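Local atomic coordinates of colicin-M immunity protein (Escherichia coli, PDB entry 4AEQ), a protein that protects cells that carry the colicin M plasmid against colicin M, the toxin encoded on that same plasmid. Residues Tyr13-Asp17 with Glu18-Thr22. Numbering follows the deposited sequence.
Sequences YQVSD and EQART
S16 and Q19 clasp each other in a capping box at the start of helix 17-42. Serine suits the N-cap because its short hydroxyl reaches forward to an N-H of the first turn: a chi1 of 71° folds OG over the start of the helix, where it accepts from Q19 N at 3.2 Å. Glutamine, long enough to reach back, takes the S16 N-H on a lone pair of OE1, in the amide plane, at 2.9 Å and almost straight (172°). A water accepting from Q19 NE2 and donating to Q14 O ties the other end of the amide to the preceding turn. Helical bonding then begins, A20 N to S16 O and R21 N to D17 O, both 2.9 Å.

V15 CG1 lies 3.6 Å from A20 N and 3.8 Å from A20 CB; the short alanine side chain probably helps the valine come this close.

D17 OD2 stays 4.4 Å from R21 NH1 and well out of the guanidinium plane, so the attraction is of charges alone, though a water links the two side chains, weakly on the aspartate side. In the second subunit of the domain-swapped dimer, R56 forms a salt bridge with D17 OD1, the E52 carbonyl accepts from R21 NH2, and L67 of strand 66-74 packs on A20.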
loop_
_atom_site.group_PDB
_atom_site.type_symbol
_atom_site.label_atom_id
_atom_site.label_comp_id
_atom_site.label_asym_id
_atom_site.label_seq_id
_atom_site.Cartn_x
_atom_site.Cartn_y
_atom_site.Cartn_z
ATOM N N TYR A 13 7.000 6.929 18.533
ATOM C CA TYR A 13 6.814 7.402 19.903
ATOM C C TYR A 13 6.296 8.839 19.942
ATOM O O TYR A 13 5.844 9.318 20.980
ATOM C CB TYR A 13 8.099 7.256 20.729
ATOM C CG TYR A 13 9.216 8.211 20.365
ATOM C CD1 TYR A 13 9.304 9.468 20.951
ATOM C CD2 TYR A 13 10.200 7.843 19.454
ATOM C CE1 TYR A 13 10.333 10.339 20.629
ATOM C CE2 TYR A 13 11.231 8.706 19.126
ATOM C CZ TYR A 13 11.292 9.951 19.717
ATOM O OH TYR A 13 12.315 10.811 19.391
ATOM N N GLN A 14 6.358 9.517 18.803
ATOM C CA GLN A 14 5.814 10.861 18.682
ATOM C C GLN A 14 4.389 10.840 18.132
ATOM O O GLN A 14 3.745 11.883 18.011
ATOM C CB GLN A 14 6.718 11.713 17.790
ATOM C CG GLN A 14 8.145 11.810 18.301
ATOM C CD GLN A 14 9.073 12.488 17.315
ATOM O OE1 GLN A 14 8.938 12.323 16.104
ATOM N NE2 GLN A 14 10.024 13.256 17.832
ATOM N N VAL A 15 3.899 9.648 17.809
ATOM C CA VAL A 15 2.564 9.498 17.238
ATOM C C VAL A 15 1.579 8.978 18.274
ATOM O O VAL A 15 1.733 7.872 18.782
ATOM C CB VAL A 15 2.573 8.534 16.034
ATOM C CG1 VAL A 15 1.157 8.304 15.519
ATOM C CG2 VAL A 15 3.461 9.081 14.930
ATOM N N SER A 16 0.570 9.782 18.593
ATOM C CA SER A 16 -0.464 9.372 19.536
ATOM C C SER A 16 -1.406 8.355 18.904
ATOM O O SER A 16 -1.475 8.240 17.679
ATOM C CB SER A 16 -1.261 10.584 20.023
ATOM O OG SER A 16 -2.085 11.091 18.987
ATOM N N ASP A 17 -2.121 7.609 19.740
ATOM C CA ASP A 17 -3.111 6.650 19.252
ATOM C C ASP A 17 -4.100 7.319 18.299
ATOM O O ASP A 17 -4.496 6.733 17.295
ATOM C CB ASP A 17 -3.868 6.011 20.421
ATOM C CG ASP A 17 -3.077 4.905 21.098
ATOM O OD1 ASP A 17 -1.893 4.706 20.745
ATOM O OD2 ASP A 17 -3.643 4.235 21.988
ATOM N N GLU A 18 -4.495 8.548 18.624
ATOM C CA GLU A 18 -5.466 9.283 17.817
ATOM C C GLU A 18 -4.908 9.652 16.441
ATOM O O GLU A 18 -5.601 9.524 15.425
ATOM C CB GLU A 18 -5.932 10.534 18.566
ATOM C CG GLU A 18 -7.192 11.171 18.004
ATOM C CD GLU A 18 -6.899 12.194 16.926
ATOM O OE1 GLU A 18 -5.709 12.499 16.704
ATOM O OE2 GLU A 18 -7.859 12.697 16.307
ATOM N N GLN A 19 -3.661 10.116 16.415
ATOM C CA GLN A 19 -2.975 10.426 15.160
ATOM C C GLN A 19 -2.826 9.183 14.297
ATOM O O GLN A 19 -3.057 9.224 13.089
ATOM C CB GLN A 19 -1.587 11.008 15.426
ATOM C CG GLN A 19 -1.588 12.436 15.935
ATOM C CD GLN A 19 -0.202 12.915 16.315
ATOM O OE1 GLN A 19 0.468 12.311 17.151
ATOM N NE2 GLN A 19 0.237 14.007 15.698
ATOM N N ALA A 20 -2.423 8.083 14.924
ATOM C CA ALA A 20 -2.253 6.816 14.225
ATOM C C ALA A 20 -3.576 6.349 13.625
ATOM O O ALA A 20 -3.628 5.933 12.470
ATOM C CB ALA A 20 -1.694 5.759 15.168
ATOM N N ARG A 21 -4.644 6.420 14.413
ATOM C CA ARG A 21 -5.960 6.009 13.935
ATOM C C ARG A 21 -6.416 6.878 12.773
ATOM O O ARG A 21 -6.982 6.377 11.803
ATOM C CB ARG A 21 -6.990 6.047 15.066
ATOM C CG ARG A 21 -6.759 4.992 16.139
ATOM C CD ARG A 21 -7.961 4.855 17.058
ATOM N NE ARG A 21 -7.908 3.616 17.833
ATOM C CZ ARG A 21 -7.669 3.557 19.139
ATOM N NH1 ARG A 21 -7.468 4.672 19.829
ATOM N NH2 ARG A 21 -7.640 2.384 19.758
ATOM N N THR A 22 -6.168 8.180 12.872
ATOM C CA THR A 22 -6.539 9.101 11.804
ATOM C C THR A 22 -5.784 8.775 10.515
ATOM O O THR A 22 -6.370 8.735 9.432
ATOM C CB THR A 22 -6.267 10.560 12.206
ATOM O OG1 THR A 22 -7.034 10.878 13.373
ATOM C CG2 THR A 22 -6.650 11.505 11.073
HETATM O O HOH W 1 3.307 13.795 15.946
HETATM O O HOH W 2 -6.152 2.000 22.161
#